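Local coordinates for multidrug resistance protein (Vibrio cholerae, PDB 1YC9), which serves as the trimeric outer membrane channel of a multidrug efflux system and could be involved in resistance to several toxic compounds, at residues 32-35 / 36-40; 213-216 / 217-220; 340-343 / 344-348; 421-424 / 425-429; 171-174 / 175-178. The protein carries 1 engineered substitution. All coordinates share one frame; numbering follows the deposited sequence.

Contact 1 (32-35 / 36-40); sequences DAQL and NHLIE
Leu35 holds CG anti to its backbone N (chi1 179°), while Ile39 holds CG1 anti to its own carbonyl carbon (chi1 -68°). These two settings send the side chains the same way, side by side. Their tips meet: Leu35 CD1 lies 3.8 Å from Ile39 CD1. Both also pack on helix 117-183, Leu35 against Tyr151 and Ile39 against Ile147. The contact lies at the start of helix 33-44, with Asp32 as its N-cap. Asp32 OD2 accepts a weak bond from Leu35 N at 3.3 Å. Its other oxygen, OD1, is held by Tyr151 OH and His238 N. The backbone bond from Asn36 N to Asp32 O is 3.0 Å long and almost straight, with an N-H...O angle of 175°. Asn36 folds back toward the helix start. A water accepts from Asp32 N at 2.8 Å and lies 2.9 Å from Asn36 OD1. On another side of the helix, Leu38 CG rests 3.4 Å from Gln34 O. Asp32 therefore works both ways: OD2 weakly caps Leu35 N, while OD1 fixes the helix start to helix 117-183 and a loop, and the water joins Asp32 N to Asn36.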
loop_
_atom_site.group_PDB
_atom_site.type_symbol
_atom_site.label_atom_id
_atom_site.label_comp_id
_atom_site.label_asym_id
_atom_site.label_seq_id
_atom_site.Cartn_x
_atom_site.Cartn_y
_atom_site.Cartn_z
ATOM N N ASP A 32 -21.353 -23.240 -13.234
ATOM C CA ASP A 32 -22.140 -22.691 -12.145
ATOM C C ASP A 32 -22.729 -21.346 -12.534
ATOM O O ASP A 32 -22.054 -20.295 -12.548
ATOM C CB ASP A 32 -21.295 -22.600 -10.878
ATOM C CG ASP A 32 -22.082 -22.142 -9.705
ATOM O OD1 ASP A 32 -21.671 -22.485 -8.573
ATOM O OD2 ASP A 32 -23.132 -21.453 -9.783
ATOM N N ALA A 33 -24.016 -21.343 -12.886
ATOM C CA ALA A 33 -24.594 -20.116 -13.384
ATOM C C ALA A 33 -24.751 -18.934 -12.430
ATOM O O ALA A 33 -24.618 -17.799 -12.838
ATOM C CB ALA A 33 -26.042 -20.428 -13.903
ATOM N N GLN A 34 -24.981 -19.179 -11.153
ATOM C CA GLN A 34 -24.473 -18.368 -10.066
ATOM C C GLN A 34 -23.156 -17.635 -10.172
ATOM O O GLN A 34 -23.156 -16.395 -10.093
ATOM C CB GLN A 34 -24.688 -18.987 -8.690
ATOM C CG GLN A 34 -24.835 -17.870 -7.624
ATOM C CD GLN A 34 -25.081 -18.377 -6.256
ATOM O OE1 GLN A 34 -24.371 -19.276 -5.759
ATOM N NE2 GLN A 34 -26.038 -17.768 -5.597
ATOM N N LEU A 35 -22.080 -18.375 -10.324
ATOM C CA LEU A 35 -20.775 -17.746 -10.462
ATOM C C LEU A 35 -20.765 -16.877 -11.696
ATOM O O LEU A 35 -20.361 -15.719 -11.670
ATOM C CB LEU A 35 -19.700 -18.809 -10.552
ATOM C CG LEU A 35 -18.270 -18.271 -10.732
ATOM C CD1 LEU A 35 -17.963 -17.259 -9.628
ATOM C CD2 LEU A 35 -17.285 -19.411 -10.715
ATOM N N ASN A 36 -21.226 -17.447 -12.806
ATOM C CA ASN A 36 -21.341 -16.706 -14.057
ATOM C C ASN A 36 -22.054 -15.392 -13.899
ATOM O O ASN A 36 -21.599 -14.390 -14.409
ATOM C CB ASN A 36 -22.111 -17.528 -15.100
ATOM C CG ASN A 36 -21.359 -18.733 -15.538
ATOM O OD1 ASN A 36 -20.208 -18.939 -15.164
ATOM N ND2 ASN A 36 -22.009 -19.556 -16.362
ATOM N N HIS A 37 -23.189 -15.406 -13.211
ATOM C CA HIS A 37 -23.990 -14.213 -13.036
ATOM C C HIS A 37 -23.288 -13.131 -12.171
ATOM O O HIS A 37 -23.335 -11.933 -12.495
ATOM C CB HIS A 37 -25.332 -14.545 -12.418
ATOM C CG HIS A 37 -26.411 -13.594 -12.822
ATOM N ND1 HIS A 37 -26.647 -12.409 -12.155
ATOM C CD2 HIS A 37 -27.313 -13.640 -13.839
ATOM C CE1 HIS A 37 -27.641 -11.762 -12.742
ATOM N NE2 HIS A 37 -28.065 -12.488 -13.763
ATOM N N LEU A 38 -22.651 -13.573 -11.088
ATOM C CA LEU A 38 -21.876 -12.682 -10.219
ATOM C C LEU A 38 -20.766 -11.991 -11.002
ATOM O O LEU A 38 -20.639 -10.781 -10.936
ATOM C CB LEU A 38 -21.274 -13.479 -9.047
ATOM C CG LEU A 38 -22.282 -13.922 -7.992
ATOM C CD1 LEU A 38 -21.693 -14.955 -7.054
ATOM C CD2 LEU A 38 -22.781 -12.731 -7.227
ATOM N N ILE A 39 -20.010 -12.742 -11.789
ATOM C CA ILE A 39 -18.918 -12.129 -12.508
ATOM C C ILE A 39 -19.486 -11.196 -13.597
ATOM O O ILE A 39 -19.087 -10.025 -13.738
ATOM C CB ILE A 39 -17.963 -13.184 -13.016
ATOM C CG1 ILE A 39 -17.258 -13.815 -11.802
ATOM C CG2 ILE A 39 -16.973 -12.588 -13.972
ATOM C CD1 ILE A 39 -16.348 -14.959 -12.133
ATOM N N GLU A 40 -20.479 -11.687 -14.331
ATOM C CA GLU A 40 -21.116 -10.882 -15.360
ATOM C C GLU A 40 -21.671 -9.553 -14.869
ATOM O O GLU A 40 -21.439 -8.536 -15.501
ATOM C CB GLU A 40 -22.171 -11.711 -16.065
ATOM C CG GLU A 40 -21.468 -12.773 -16.902
ATOM C CD GLU A 40 -22.146 -14.028 -17.319
ATOM O OE1 GLU A 40 -23.388 -14.047 -17.236
ATOM O OE2 GLU A 40 -21.464 -15.034 -17.632
HETATM O O HOH W 1 -19.431 -21.288 -13.687
#

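Contact 2 (213-216 / 217-220); sequences IQLQ and KNAL
Ile213 and Lys217 run side by side, one turn apart on helix 189-223, in the long alpha-helical barrel of an outer membrane efflux channel. Ile213 CG2 touches Lys217 CE at 3.8 Å. Extended beyond CG, the Lys217 chain passes Ile213 O, with CG at 3.4 Å. Its NZ bonds to Tyr158 OH on helix 117-183, and more weakly to Ile234 O. Gln214 follows. Its chain bends at chi2 (65°) and crosses Lys217 at about a right angle. Its terminal amide approaches that of Asn218, the two planes turned 51° apart. Leu215 adds a backbone bond, its O accepting from Ala219 N at 3.0 Å. Its side chain packs on Asp358 of the second subunit. Gln216 comes last and turns to the other side, onto Ala150 and Glu153 of helix 117-183. Its carbonyl O accepts from Leu220 N, and Leu220 CG lies 3.6 Å from the same Gln216 O. One face of this helix segment packs on its own chain and another on the second subunit. There Asn218 ND2 donates to both Asp358 OD1 and Thr361 OG1 of the second subunit.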
loop_
_atom_site.group_PDB
_atom_site.type_symbol
_atom_site.label_atom_id
_atom_site.label_comp_id
_atom_site.label_asym_id
_atom_site.label_seq_id
_atom_site.Cartn_x
_atom_site.Cartn_y
_atom_site.Cartn_z
ATOM N N ILE A 213 -20.243 -17.998 6.472
ATOM C CA ILE A 213 -20.976 -18.096 5.204
ATOM C C ILE A 213 -21.658 -16.783 4.904
ATOM O O ILE A 213 -21.581 -16.270 3.770
ATOM C CB ILE A 213 -21.981 -19.282 5.207
ATOM C CG1 ILE A 213 -21.237 -20.594 5.070
ATOM C CG2 ILE A 213 -23.042 -19.112 4.087
ATOM C CD1 ILE A 213 -22.061 -21.910 5.264
ATOM N N GLN A 214 -22.346 -16.226 5.899
ATOM C CA GLN A 214 -23.041 -14.982 5.677
ATOM C C GLN A 214 -22.085 -13.813 5.428
ATOM O O GLN A 214 -22.346 -13.003 4.552
ATOM C CB GLN A 214 -24.008 -14.638 6.806
ATOM C CG GLN A 214 -24.763 -13.339 6.576
ATOM C CD GLN A 214 -25.708 -13.377 5.364
ATOM O OE1 GLN A 214 -25.646 -12.485 4.483
ATOM N NE2 GLN A 214 -26.536 -14.426 5.281
ATOM N N LEU A 215 -20.976 -13.761 6.168
ATOM C CA LEU A 215 -19.948 -12.788 5.914
ATOM C C LEU A 215 -19.382 -12.910 4.514
ATOM O O LEU A 215 -19.134 -11.909 3.851
ATOM C CB LEU A 215 -18.798 -12.939 6.917
ATOM C CG LEU A 215 -19.151 -12.592 8.363
ATOM C CD1 LEU A 215 -17.967 -12.877 9.247
ATOM C CD2 LEU A 215 -19.656 -11.116 8.516
ATOM N N GLN A 216 -19.202 -14.128 4.063
ATOM C CA GLN A 216 -18.682 -14.350 2.727
ATOM C C GLN A 216 -19.682 -13.929 1.638
ATOM O O GLN A 216 -19.304 -13.361 0.617
ATOM C CB GLN A 216 -18.312 -15.789 2.542
ATOM C CG GLN A 216 -17.411 -15.968 1.321
ATOM C CD GLN A 216 -15.991 -15.394 1.507
ATOM O OE1 GLN A 216 -15.284 -15.300 0.552
ATOM N NE2 GLN A 216 -15.602 -15.016 2.726
ATOM N N LYS A 217 -20.963 -14.125 1.881
ATOM C CA LYS A 217 -21.992 -13.586 0.981
ATOM C C LYS A 217 -22.004 -12.053 0.932
ATOM O O LYS A 217 -22.177 -11.461 -0.137
ATOM C CB LYS A 217 -23.386 -14.051 1.366
ATOM C CG LYS A 217 -23.609 -15.526 1.144
ATOM C CD LYS A 217 -24.939 -15.954 1.782
ATOM C CE LYS A 217 -25.204 -17.415 1.431
ATOM N NZ LYS A 217 -26.514 -17.889 1.875
ATOM N N ASN A 218 -21.836 -11.428 2.093
ATOM C CA ASN A 218 -21.705 -10.004 2.166
ATOM C C ASN A 218 -20.511 -9.564 1.286
ATOM O O ASN A 218 -20.630 -8.578 0.556
ATOM C CB ASN A 218 -21.511 -9.507 3.591
ATOM C CG ASN A 218 -22.733 -9.744 4.497
ATOM O OD1 ASN A 218 -23.805 -10.139 4.035
ATOM N ND2 ASN A 218 -22.546 -9.538 5.766
ATOM N N ALA A 219 -19.396 -10.284 1.353
ATOM C CA ALA A 219 -18.187 -9.872 0.650
ATOM C C ALA A 219 -18.397 -9.988 -0.871
ATOM O O ALA A 219 -17.961 -9.111 -1.647
ATOM C CB ALA A 219 -16.980 -10.677 1.095
ATOM N N LEU A 220 -19.029 -11.080 -1.267
ATOM C CA LEU A 220 -19.411 -11.294 -2.673
ATOM C C LEU A 220 -20.322 -10.189 -3.191
ATOM O O LEU A 220 -20.091 -9.651 -4.264
ATOM C CB LEU A 220 -20.044 -12.653 -2.884
ATOM C CG LEU A 220 -19.118 -13.865 -2.919
ATOM C CD1 LEU A 220 -19.827 -15.233 -2.671
ATOM C CD2 LEU A 220 -18.337 -13.924 -4.273
#

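Contact 3 (340-343 / 344-348); sequences EAVA and QYNGT
Glu340 and Gln344 make the close-packed part of this helix segment. Their chains pass at a slant, and the carboxylate and amide end up stacked, with planes only 8° apart. Glu340 CG sits 3.9 Å from Gln344 CD, and Glu340 CD is 4.1 Å from Gln344 NE2. Gln344 turns CG beside its backbone N (chi1 -76°). This lays the chain back over the previous turn, with CG 3.3 Å from Glu340 O. Its OE1 comes over Ala341 CA at 3.6 Å. The same pair shares the backbone bond from Gln344 N to Glu340 O, 2.7 Å long. The other side is looser. Val342 and Asn346 lie side by side and point the same way, but touch only lightly, Val342 CG1 to Asn346 ND2 at 3.8 Å. The Tyr345 side chain reaches Ile262 of helix 260-281. Gln344 O accepts from both Thr348 N and Thr348 OG1, the latter at 2.8 Å, from opposite faces of its plane. The segment belongs to helix 326-391 in the helical barrel. Ala343 and Gln344 pack on Met51 of the third subunit. Arg337 NH1 binds both Glu340 OE1, as a salt bridge, and Gln344 OE1. This shared guanidinium probably steadies the stacked pair and offsets the carboxylate charge.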
loop_
_atom_site.group_PDB
_atom_site.type_symbol
_atom_site.label_atom_id
_atom_site.label_comp_id
_atom_site.label_asym_id
_atom_site.label_seq_id
_atom_site.Cartn_x
_atom_site.Cartn_y
_atom_site.Cartn_z
ATOM N N GLU A 340 15.106 1.942 -13.715
ATOM C CA GLU A 340 14.072 1.546 -12.830
ATOM C C GLU A 340 13.004 0.741 -13.582
ATOM O O GLU A 340 12.569 -0.315 -13.115
ATOM C CB GLU A 340 13.419 2.743 -12.224
ATOM C CG GLU A 340 12.301 2.391 -11.284
ATOM C CD GLU A 340 11.584 3.593 -10.781
ATOM O OE1 GLU A 340 11.156 4.443 -11.619
ATOM O OE2 GLU A 340 11.439 3.680 -9.562
ATOM N N ALA A 341 12.581 1.277 -14.715
ATOM C CA ALA A 341 11.516 0.617 -15.499
ATOM C C ALA A 341 11.947 -0.764 -16.013
ATOM O O ALA A 341 11.126 -1.717 -16.039
ATOM C CB ALA A 341 11.067 1.524 -16.620
ATOM N N VAL A 342 13.212 -0.913 -16.383
ATOM C CA VAL A 342 13.754 -2.196 -16.843
ATOM C C VAL A 342 13.775 -3.167 -15.655
ATOM O O VAL A 342 13.446 -4.351 -15.789
ATOM C CB VAL A 342 15.153 -2.037 -17.459
ATOM C CG1 VAL A 342 15.885 -3.348 -17.613
ATOM C CG2 VAL A 342 15.084 -1.326 -18.759
ATOM N N ALA A 343 14.157 -2.653 -14.490
ATOM C CA ALA A 343 14.221 -3.482 -13.306
ATOM C C ALA A 343 12.819 -3.900 -12.922
ATOM O O ALA A 343 12.611 -5.054 -12.503
ATOM C CB ALA A 343 14.897 -2.737 -12.135
ATOM N N GLN A 344 11.865 -2.972 -13.056
ATOM C CA GLN A 344 10.476 -3.267 -12.794
ATOM C C GLN A 344 9.954 -4.373 -13.724
ATOM O O GLN A 344 9.239 -5.275 -13.264
ATOM C CB GLN A 344 9.601 -2.035 -12.841
ATOM C CG GLN A 344 9.729 -1.150 -11.610
ATOM C CD GLN A 344 9.072 0.219 -11.788
ATOM O OE1 GLN A 344 9.067 0.765 -12.896
ATOM N NE2 GLN A 344 8.577 0.806 -10.685
ATOM N N TYR A 345 10.324 -4.301 -14.994
ATOM C CA TYR A 345 9.947 -5.334 -15.959
ATOM C C TYR A 345 10.543 -6.688 -15.501
ATOM O O TYR A 345 9.836 -7.715 -15.458
ATOM C CB TYR A 345 10.431 -4.951 -17.364
ATOM C CG TYR A 345 10.318 -6.051 -18.378
ATOM C CD1 TYR A 345 9.090 -6.334 -18.985
ATOM C CD2 TYR A 345 11.406 -6.860 -18.684
ATOM C CE1 TYR A 345 8.966 -7.382 -19.885
ATOM C CE2 TYR A 345 11.297 -7.901 -19.593
ATOM C CZ TYR A 345 10.073 -8.140 -20.202
ATOM O OH TYR A 345 9.940 -9.162 -21.106
ATOM N N ASN A 346 11.837 -6.683 -15.170
ATOM C CA ASN A 346 12.538 -7.879 -14.757
ATOM C C ASN A 346 11.890 -8.471 -13.539
ATOM O O ASN A 346 11.657 -9.680 -13.496
ATOM C CB ASN A 346 14.046 -7.626 -14.585
ATOM C CG ASN A 346 14.788 -7.462 -15.974
ATOM O OD1 ASN A 346 14.323 -7.943 -16.991
ATOM N ND2 ASN A 346 15.947 -6.809 -15.972
ATOM N N GLY A 347 11.521 -7.621 -12.563
ATOM C CA GLY A 347 10.882 -8.051 -11.364
ATOM C C GLY A 347 9.557 -8.711 -11.675
ATOM O O GLY A 347 9.135 -9.650 -10.974
ATOM N N THR A 348 8.849 -8.149 -12.653
ATOM C CA THR A 348 7.524 -8.644 -13.014
ATOM C C THR A 348 7.660 -10.012 -13.634
ATOM O O THR A 348 6.870 -10.875 -13.286
ATOM C CB THR A 348 6.842 -7.673 -13.973
ATOM O OG1 THR A 348 6.633 -6.413 -13.303
ATOM C CG2 THR A 348 5.435 -8.115 -14.297
#

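Contact 4 (421-424 / 425-429); sequences RAFS and LDLAL
Leu427 leans over the ring of Phe423, one turn back along the helix. Its CB starts 3.5 Å from Ser424 O. CG lies anti to its own carbonyl carbon (chi1 -59°), which carries it back along the helix to 3.9 Å from Phe423 CE1. From this branch point the two methyls part. CD2 stays at the rim, 3.9 Å from Phe423 CE1. CD1 goes over the ring face and makes a CH-pi contact, 4.0 Å from the Phe423 centroid and 16° off the ring normal. The ring also meets Tyr30 edge-to-face. This patch of helix 398-433, part of the helical barrel of the efflux channel, packs against helix 117-183 and the loop with Tyr30. There Phe423 packs on Ala152 of helix 117-183, and Leu427 on Ala148 of the same helix. Another face of the segment carries Arg421 and Leu425. Arg421 is extended from CG to NE, and its CG touches Leu425 CD1 at 4.0 Å. The guanidinium continues past the leucine, and its NH2 forms a salt bridge with Glu211 of the third subunit. Asp426 points elsewhere, its OD2 taking a salt bridge from Arg244 NH1 and a hydrogen bond from Tyr30 OH. Ser424 O accepts from Ala428 N at 2.8 Å.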
loop_
_atom_site.group_PDB
_atom_site.type_symbol
_atom_site.label_atom_id
_atom_site.label_comp_id
_atom_site.label_asym_id
_atom_site.label_seq_id
_atom_site.Cartn_x
_atom_site.Cartn_y
_atom_site.Cartn_z
ATOM N N ARG A 421 -9.265 -26.817 -2.269
ATOM C CA ARG A 421 -7.995 -26.379 -2.755
ATOM C C ARG A 421 -7.810 -26.666 -4.240
ATOM O O ARG A 421 -7.102 -25.917 -4.912
ATOM C CB ARG A 421 -6.865 -26.978 -1.933
ATOM C CG ARG A 421 -5.478 -26.518 -2.275
ATOM C CD ARG A 421 -4.489 -26.962 -1.254
ATOM N NE ARG A 421 -3.117 -26.639 -1.584
ATOM C CZ ARG A 421 -2.596 -25.423 -1.385
ATOM N NH1 ARG A 421 -3.331 -24.431 -0.899
ATOM N NH2 ARG A 421 -1.333 -25.197 -1.676
ATOM N N ALA A 422 -8.412 -27.737 -4.730
ATOM C CA ALA A 422 -8.322 -28.083 -6.166
ATOM C C ALA A 422 -8.936 -26.978 -7.006
ATOM O O ALA A 422 -8.370 -26.566 -8.016
ATOM C CB ALA A 422 -8.990 -29.406 -6.435
ATOM N N PHE A 423 -10.077 -26.447 -6.565
ATOM C CA PHE A 423 -10.715 -25.329 -7.221
ATOM C C PHE A 423 -9.835 -24.080 -7.121
ATOM O O PHE A 423 -9.579 -23.438 -8.132
ATOM C CB PHE A 423 -12.093 -25.107 -6.638
ATOM C CG PHE A 423 -12.908 -23.988 -7.278
ATOM C CD1 PHE A 423 -12.790 -23.629 -8.615
ATOM C CD2 PHE A 423 -13.812 -23.291 -6.498
ATOM C CE1 PHE A 423 -13.601 -22.641 -9.166
ATOM C CE2 PHE A 423 -14.609 -22.272 -7.022
ATOM C CZ PHE A 423 -14.486 -21.921 -8.369
ATOM N N SER A 424 -9.321 -23.791 -5.918
ATOM C CA SER A 424 -8.462 -22.653 -5.708
ATOM C C SER A 424 -7.242 -22.668 -6.574
ATOM O O SER A 424 -6.859 -21.615 -7.102
ATOM C CB SER A 424 -8.075 -22.546 -4.227
ATOM O OG SER A 424 -9.251 -22.159 -3.497
ATOM N N LEU A 425 -6.639 -23.837 -6.722
ATOM C CA LEU A 425 -5.456 -24.002 -7.575
ATOM C C LEU A 425 -5.765 -23.822 -9.045
ATOM O O LEU A 425 -4.902 -23.353 -9.816
ATOM C CB LEU A 425 -4.747 -25.324 -7.324
ATOM C CG LEU A 425 -3.985 -25.313 -6.003
ATOM C CD1 LEU A 425 -3.444 -26.709 -5.730
ATOM C CD2 LEU A 425 -2.872 -24.219 -5.990
ATOM N N ASP A 426 -6.956 -24.227 -9.461
ATOM C CA ASP A 426 -7.339 -24.018 -10.845
ATOM C C ASP A 426 -7.445 -22.525 -11.066
ATOM O O ASP A 426 -7.010 -21.993 -12.084
ATOM C CB ASP A 426 -8.647 -24.742 -11.193
ATOM C CG ASP A 426 -8.797 -24.940 -12.691
ATOM O OD1 ASP A 426 -7.889 -25.562 -13.277
ATOM O OD2 ASP A 426 -9.744 -24.467 -13.338
ATOM N N LEU A 427 -8.078 -21.816 -10.126
ATOM C CA LEU A 427 -8.148 -20.380 -10.226
ATOM C C LEU A 427 -6.780 -19.717 -10.163
ATOM O O LEU A 427 -6.544 -18.737 -10.849
ATOM C CB LEU A 427 -9.088 -19.800 -9.154
ATOM C CG LEU A 427 -10.538 -20.260 -9.157
ATOM C CD1 LEU A 427 -11.246 -19.739 -7.845
ATOM C CD2 LEU A 427 -11.267 -19.714 -10.377
ATOM N N ALA A 428 -5.871 -20.231 -9.342
ATOM C CA ALA A 428 -4.514 -19.708 -9.235
ATOM C C ALA A 428 -3.758 -19.860 -10.569
ATOM O O ALA A 428 -2.943 -19.026 -10.960
ATOM C CB ALA A 428 -3.772 -20.434 -8.197
ATOM N N LEU A 429 -4.066 -20.925 -11.284
ATOM C CA LEU A 429 -3.440 -21.139 -12.583
ATOM C C LEU A 429 -3.946 -20.088 -13.558
ATOM O O LEU A 429 -3.172 -19.555 -14.355
ATOM C CB LEU A 429 -3.762 -22.551 -13.110
ATOM C CG LEU A 429 -3.261 -22.890 -14.543
ATOM C CD1 LEU A 429 -1.764 -22.886 -14.554
ATOM C CD2 LEU A 429 -3.799 -24.279 -14.938
#

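Contact 5 (171-174 / 175-178); sequences RNKT and VELL
Thr174 and Leu178 lie side by side and point the same way, one turn apart on helix 117-183. Thr174 places CG2 anti to its backbone N and OG1 beside it (chi1 -60°). The methyl therefore faces along the helix to Leu178, with Thr174 CG2 4.0 Å from Leu178 CD1. That same CD1 folds in against the backbone, 3.2 Å from Thr174 O. Thr174 O also accepts from Leu178 N at 2.9 Å. The Thr174 hydroxyl OG1 is hydrogen-bonded with Val170 O one turn back and with Glu405 OE2 on helix 398-433, two acceptors that compete for its single proton unless the carboxylate is protonated. Both Thr174 and Leu178 pack on Tyr398 of that helix, so this side faces the neighbouring helices. Val175 is turned to another side, its CG2 3.5 Å from Arg171 O, and it packs on Lys196 of helix 189-223. Lys173 and Glu176 occupy an exposed face. Glu176 CG stands between its backbone N and carbonyl carbon (chi1 90°), and meets Lys173 O at 3.6 Å. Lys173 NZ remains 4.4 Å from Glu176 OE1, too far for a salt bridge. The site lies far out along the helical barrel from the chain's centre. Its chemistry is divided: the threonine hydroxyl and methyl work in the packed interface, while the exposed opposite charges probably attract only weakly, screened by solvent.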
loop_
_atom_site.group_PDB
_atom_site.type_symbol
_atom_site.label_atom_id
_atom_site.label_comp_id
_atom_site.label_asym_id
_atom_site.label_seq_id
_atom_site.Cartn_x
_atom_site.Cartn_y
_atom_site.Cartn_z
ATOM N N ARG A 171 -23.325 -36.481 17.063
ATOM C CA ARG A 171 -23.037 -36.101 18.437
ATOM C C ARG A 171 -24.284 -36.077 19.314
ATOM O O ARG A 171 -24.207 -36.489 20.475
ATOM C CB ARG A 171 -22.328 -34.727 18.542
ATOM C CG ARG A 171 -21.020 -34.604 17.769
ATOM C CD ARG A 171 -20.030 -35.674 18.037
ATOM N NE ARG A 171 -18.841 -35.688 17.177
ATOM C CZ ARG A 171 -18.788 -36.193 15.935
ATOM N NH1 ARG A 171 -19.865 -36.705 15.330
ATOM N NH2 ARG A 171 -17.631 -36.206 15.293
ATOM N N ASN A 172 -25.385 -35.570 18.780
ATOM C CA ASN A 172 -26.663 -35.540 19.457
ATOM C C ASN A 172 -27.186 -36.970 19.664
ATOM O O ASN A 172 -27.681 -37.303 20.759
ATOM C CB ASN A 172 -27.660 -34.684 18.690
ATOM C CG ASN A 172 -27.337 -33.186 18.784
ATOM O OD1 ASN A 172 -26.609 -32.771 19.659
ATOM N ND2 ASN A 172 -27.888 -32.396 17.889
ATOM N N LYS A 173 -26.994 -37.826 18.653
ATOM C CA LYS A 173 -27.413 -39.242 18.753
ATOM C C LYS A 173 -26.589 -39.978 19.817
ATOM O O LYS A 173 -27.096 -40.862 20.499
ATOM C CB LYS A 173 -27.319 -39.973 17.390
ATOM C CG LYS A 173 -28.550 -39.842 16.489
ATOM C CD LYS A 173 -29.673 -40.743 17.011
ATOM C CE LYS A 173 -30.910 -40.818 16.085
ATOM N NZ LYS A 173 -31.891 -41.763 16.716
ATOM N N THR A 174 -25.346 -39.580 20.004
ATOM C CA THR A 174 -24.485 -40.177 20.997
ATOM C C THR A 174 -24.873 -39.752 22.420
ATOM O O THR A 174 -24.839 -40.568 23.356
ATOM C CB THR A 174 -23.055 -39.786 20.725
ATOM O OG1 THR A 174 -22.680 -40.250 19.420
ATOM C CG2 THR A 174 -22.090 -40.487 21.655
ATOM N N VAL A 175 -25.179 -38.470 22.592
ATOM C CA VAL A 175 -25.689 -37.982 23.873
ATOM C C VAL A 175 -26.894 -38.824 24.282
ATOM O O VAL A 175 -26.947 -39.305 25.401
ATOM C CB VAL A 175 -26.092 -36.508 23.799
ATOM C CG1 VAL A 175 -27.050 -36.113 24.966
ATOM C CG2 VAL A 175 -24.842 -35.639 23.781
ATOM N N GLU A 176 -27.849 -38.961 23.376
ATOM C CA GLU A 176 -29.118 -39.561 23.725
ATOM C C GLU A 176 -29.048 -41.070 23.946
ATOM O O GLU A 176 -29.811 -41.608 24.760
ATOM C CB GLU A 176 -30.204 -39.138 22.740
ATOM C CG GLU A 176 -30.420 -39.974 21.526
ATOM C CD GLU A 176 -31.519 -39.364 20.669
ATOM O OE1 GLU A 176 -32.640 -39.935 20.640
ATOM O OE2 GLU A 176 -31.258 -38.292 20.053
ATOM N N LEU A 177 -28.096 -41.732 23.290
ATOM C CA LEU A 177 -27.754 -43.105 23.641
ATOM C C LEU A 177 -27.138 -43.177 25.033
ATOM O O LEU A 177 -27.517 -44.035 25.839
ATOM C CB LEU A 177 -26.790 -43.725 22.629
ATOM C CG LEU A 177 -26.377 -45.169 22.976
ATOM C CD1 LEU A 177 -27.547 -46.118 22.924
ATOM C CD2 LEU A 177 -25.264 -45.635 22.053
ATOM N N LEU A 178 -26.167 -42.309 25.316
ATOM C CA LEU A 178 -25.450 -42.353 26.585
ATOM C C LEU A 178 -26.370 -41.987 27.739
ATOM O O LEU A 178 -26.187 -42.476 28.827
ATOM C CB LEU A 178 -24.238 -41.421 26.602
ATOM C CG LEU A 178 -22.880 -42.037 26.246
ATOM C CD1 LEU A 178 -22.920 -42.707 24.869
ATOM C CD2 LEU A 178 -21.786 -40.978 26.304
#

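In the fold
Each contact joins two adjoining segments of one helix, about two turns in all, so none closes a long loop, and along the chain they run in series without nesting or crossing. Contact 1 comes first, where helix 33-44 begins. Contact 5 follows on helix 117-183, and contact 2 on the next helix, 189-223. Contacts 3 and 4 lie on the consecutive helices 326-391 and 398-433. Contacts 1, 2 and 4 all pack on helix 117-183, which itself carries contact 5. The centres of contacts 1 and 4 are about 17 Å apart. Contacts 3 and 5 are widely separated, with centres about 63 Å apart. Contacts 2, 3 and 4 reach other subunits and help join the trimer.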